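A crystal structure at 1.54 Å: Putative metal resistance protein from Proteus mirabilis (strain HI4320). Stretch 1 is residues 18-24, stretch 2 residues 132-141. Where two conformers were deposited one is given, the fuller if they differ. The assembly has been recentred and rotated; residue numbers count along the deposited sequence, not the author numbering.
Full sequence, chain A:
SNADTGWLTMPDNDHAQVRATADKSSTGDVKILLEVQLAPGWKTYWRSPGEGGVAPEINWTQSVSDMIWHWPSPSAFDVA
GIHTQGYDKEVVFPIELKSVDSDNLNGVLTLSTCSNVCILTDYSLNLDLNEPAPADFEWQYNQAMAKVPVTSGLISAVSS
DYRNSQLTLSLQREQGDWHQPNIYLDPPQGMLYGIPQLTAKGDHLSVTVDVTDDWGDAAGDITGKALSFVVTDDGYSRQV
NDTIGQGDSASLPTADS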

# COMPACT_ATOMS: atom_id res chain seq x y z
N VAL A 18 11.96 11.84 5.25
CA VAL A 18 12.13 10.55 4.58
C VAL A 18 13.58 10.15 4.52
O VAL A 18 14.48 10.96 4.55
CB VAL A 18 11.54 10.54 3.13
CG1 VAL A 18 10.08 11.10 3.10
CG2 VAL A 18 12.42 11.30 2.17
N ARG A 19 13.80 8.84 4.49
CA ARG A 19 15.14 8.29 4.44
C ARG A 19 15.12 7.05 3.58
O ARG A 19 14.24 6.23 3.75
CB ARG A 19 15.63 7.92 5.84
CG ARG A 19 17.00 7.19 5.85
CD ARG A 19 17.48 6.96 7.30
NE ARG A 19 18.73 6.20 7.41
CZ ARG A 19 18.87 5.04 8.05
NH1 ARG A 19 17.84 4.42 8.62
NH2 ARG A 19 20.08 4.47 8.12
N ALA A 20 16.10 6.90 2.68
CA ALA A 20 16.25 5.69 1.91
C ALA A 20 17.61 5.08 2.15
O ALA A 20 18.62 5.79 2.25
CB ALA A 20 16.05 5.96 0.45
N THR A 21 17.63 3.76 2.25
CA THR A 21 18.85 2.97 2.39
C THR A 21 18.77 1.81 1.41
O THR A 21 17.69 1.45 0.98
CB THR A 21 19.02 2.44 3.80
OG1 THR A 21 17.85 1.71 4.18
CG2 THR A 21 19.28 3.59 4.77
N ALA A 22 19.91 1.27 1.03
CA ALA A 22 19.90 0.26 -0.01
C ALA A 22 21.08 -0.67 0.05
O ALA A 22 22.11 -0.35 0.62
CB ALA A 22 19.85 0.93 -1.38
N ASP A 23 20.89 -1.84 -0.55
CA ASP A 23 21.92 -2.86 -0.68
C ASP A 23 21.85 -3.44 -2.08
O ASP A 23 20.78 -3.77 -2.55
CB ASP A 23 21.70 -3.94 0.37
CG ASP A 23 22.86 -4.91 0.47
OD1 ASP A 23 23.90 -4.67 -0.18
OD2 ASP A 23 22.72 -5.91 1.19
N LYS A 24 23.00 -3.53 -2.75
CA LYS A 24 23.05 -4.14 -4.06
C LYS A 24 23.79 -5.45 -3.94
O LYS A 24 24.90 -5.50 -3.40
CB LYS A 24 23.71 -3.23 -5.11
CG LYS A 24 23.68 -3.83 -6.51
CD LYS A 24 23.95 -2.81 -7.63
CE LYS A 24 25.39 -2.71 -8.03
NZ LYS A 24 25.46 -1.96 -9.32
N PRO A 132 28.54 0.29 1.62
CA PRO A 132 27.80 -0.78 2.29
C PRO A 132 26.47 -0.29 2.86
O PRO A 132 26.35 0.86 3.27
CB PRO A 132 28.75 -1.22 3.40
CG PRO A 132 29.60 -0.02 3.67
CD PRO A 132 29.77 0.65 2.34
N ALA A 133 25.48 -1.16 2.81
CA ALA A 133 24.22 -0.91 3.49
C ALA A 133 24.51 -0.70 4.97
O ALA A 133 25.49 -1.24 5.49
CB ALA A 133 23.25 -2.06 3.29
N PRO A 134 23.66 0.07 5.65
CA PRO A 134 23.85 0.20 7.10
C PRO A 134 23.88 -1.16 7.80
O PRO A 134 23.34 -2.14 7.29
CB PRO A 134 22.62 1.02 7.55
CG PRO A 134 22.17 1.73 6.32
CD PRO A 134 22.48 0.81 5.17
N ALA A 135 24.48 -1.20 8.98
CA ALA A 135 24.71 -2.47 9.68
C ALA A 135 23.44 -3.31 9.88
O ALA A 135 23.45 -4.54 9.75
CB ALA A 135 25.35 -2.20 11.03
N ASP A 136 22.34 -2.66 10.22
CA ASP A 136 21.14 -3.44 10.49
C ASP A 136 20.11 -3.37 9.38
O ASP A 136 18.92 -3.50 9.63
CB ASP A 136 20.56 -3.01 11.82
CG ASP A 136 20.01 -1.62 11.80
OD1 ASP A 136 20.14 -0.89 10.80
OD2 ASP A 136 19.44 -1.27 12.85
N PHE A 137 20.60 -3.23 8.16
CA PHE A 137 19.70 -3.15 6.99
C PHE A 137 18.84 -4.40 6.83
O PHE A 137 17.64 -4.27 6.59
CB PHE A 137 20.52 -2.90 5.72
CG PHE A 137 19.68 -2.77 4.49
CD1 PHE A 137 19.08 -1.58 4.17
CD2 PHE A 137 19.53 -3.85 3.63
CE1 PHE A 137 18.33 -1.46 3.04
CE2 PHE A 137 18.77 -3.73 2.47
CZ PHE A 137 18.17 -2.55 2.18
N GLU A 138 19.43 -5.59 6.94
CA GLU A 138 18.69 -6.85 6.72
C GLU A 138 17.58 -7.00 7.78
O GLU A 138 16.44 -7.36 7.46
CB GLU A 138 19.66 -8.04 6.73
CG GLU A 138 19.05 -9.38 6.33
CD GLU A 138 18.66 -9.47 4.84
OE1 GLU A 138 18.98 -8.54 4.07
OE2 GLU A 138 18.04 -10.49 4.45
N TRP A 139 17.89 -6.66 9.02
CA TRP A 139 16.89 -6.66 10.07
C TRP A 139 15.79 -5.65 9.78
O TRP A 139 14.59 -5.98 9.94
CB TRP A 139 17.52 -6.35 11.42
CG TRP A 139 16.55 -6.26 12.57
CD1 TRP A 139 16.00 -7.30 13.28
CD2 TRP A 139 16.01 -5.06 13.14
NE1 TRP A 139 15.14 -6.80 14.25
CE2 TRP A 139 15.14 -5.44 14.19
CE3 TRP A 139 16.18 -3.70 12.87
CZ2 TRP A 139 14.46 -4.49 14.98
CZ3 TRP A 139 15.49 -2.77 13.66
CH2 TRP A 139 14.65 -3.18 14.70
N GLN A 140 16.16 -4.42 9.42
CA GLN A 140 15.16 -3.42 9.09
C GLN A 140 14.30 -3.89 7.93
O GLN A 140 13.10 -3.72 7.98
CB GLN A 140 15.80 -2.05 8.74
CG GLN A 140 16.41 -1.27 9.93
CD GLN A 140 16.38 0.25 9.68
OE1 GLN A 140 16.06 0.71 8.57
NE2 GLN A 140 16.70 1.02 10.70
N TYR A 141 14.91 -4.53 6.93
CA TYR A 141 14.15 -4.98 5.75
C TYR A 141 13.16 -6.08 6.17
O TYR A 141 12.00 -6.08 5.73
CB TYR A 141 15.09 -5.51 4.65
CG TYR A 141 14.49 -5.38 3.30
CD1 TYR A 141 13.61 -6.31 2.81
CD2 TYR A 141 14.79 -4.28 2.50
CE1 TYR A 141 13.04 -6.14 1.60
CE2 TYR A 141 14.23 -4.10 1.28
CZ TYR A 141 13.37 -5.04 0.82
OH TYR A 141 12.76 -4.92 -0.41
O HOH W 1 19.65 2.08 9.34
O HOH W 2 18.26 0.51 6.83

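Strand 18-24 packs against a proline-containing loop and the first turn of helix 137-141, burying 344 Å², both sides summed, in a contact of van der Waals packing and bridging waters, with no direct hydrogen bond between the stretches. Val18 lies out of reach. The CA-to-CB bond of Arg19 points toward stretch 2 and, with chi1 to chi3 all t, the side chain carries its guanidinium out to Pro134 (Arg19 NH2 to Pro134 CG, 3.9 Å). Arg19 NH1 stays 4.1 Å from Gln140 OE1, too far for a hydrogen bond. Arg19 NH2 donates to water 1 at 2.7 Å, and that water gives a weak bond to Asp136 OD1 at 3.3 Å. Ala20 takes no part. Thr21, rotamer p, serves two kinds of neighbour: its methyl CG2 rests 3.8 Å from Pro134 CG, while OG1 sits 3.4 Å from Phe137 CE1, at the ring edge. Thr21 OG1 also hydrogen-bonds water 2 at 2.9 Å, and water 2 donates to Gln140 OE1 at 2.8 Å, so this buried hydroxyl keeps a polar partner beside the aromatic ring. Ala22 turns its CB away and presents backbone instead. Ala22 C lies over one face of the Phe137 ring, Ala22 N is 3.7 Å from Phe137 CE1, and Ala22 O approaches Ala133 CB at 3.4 Å. The CA-to-CB bond of Asp23 points back toward stretch 2, where Asp23 CB meets Ala133 CB at 3.8 Å and Phe137 CE2 at 3.6 Å; the small Ala133 side chain fits where the backbones come close, Asp23 CA and Ala133 CA being 5.1 Å apart. Lys24 does not reach stretch 2. Phe137, chi1 t, is buried and touches Thr21, Ala22 and Asp23 in succession, its flat ring suited to lying along the strand. A type I turn from Pro134 to Phe137, with Phe137 N bonded to Pro134 O at 3.1 Å, links the loop contacts to the helix.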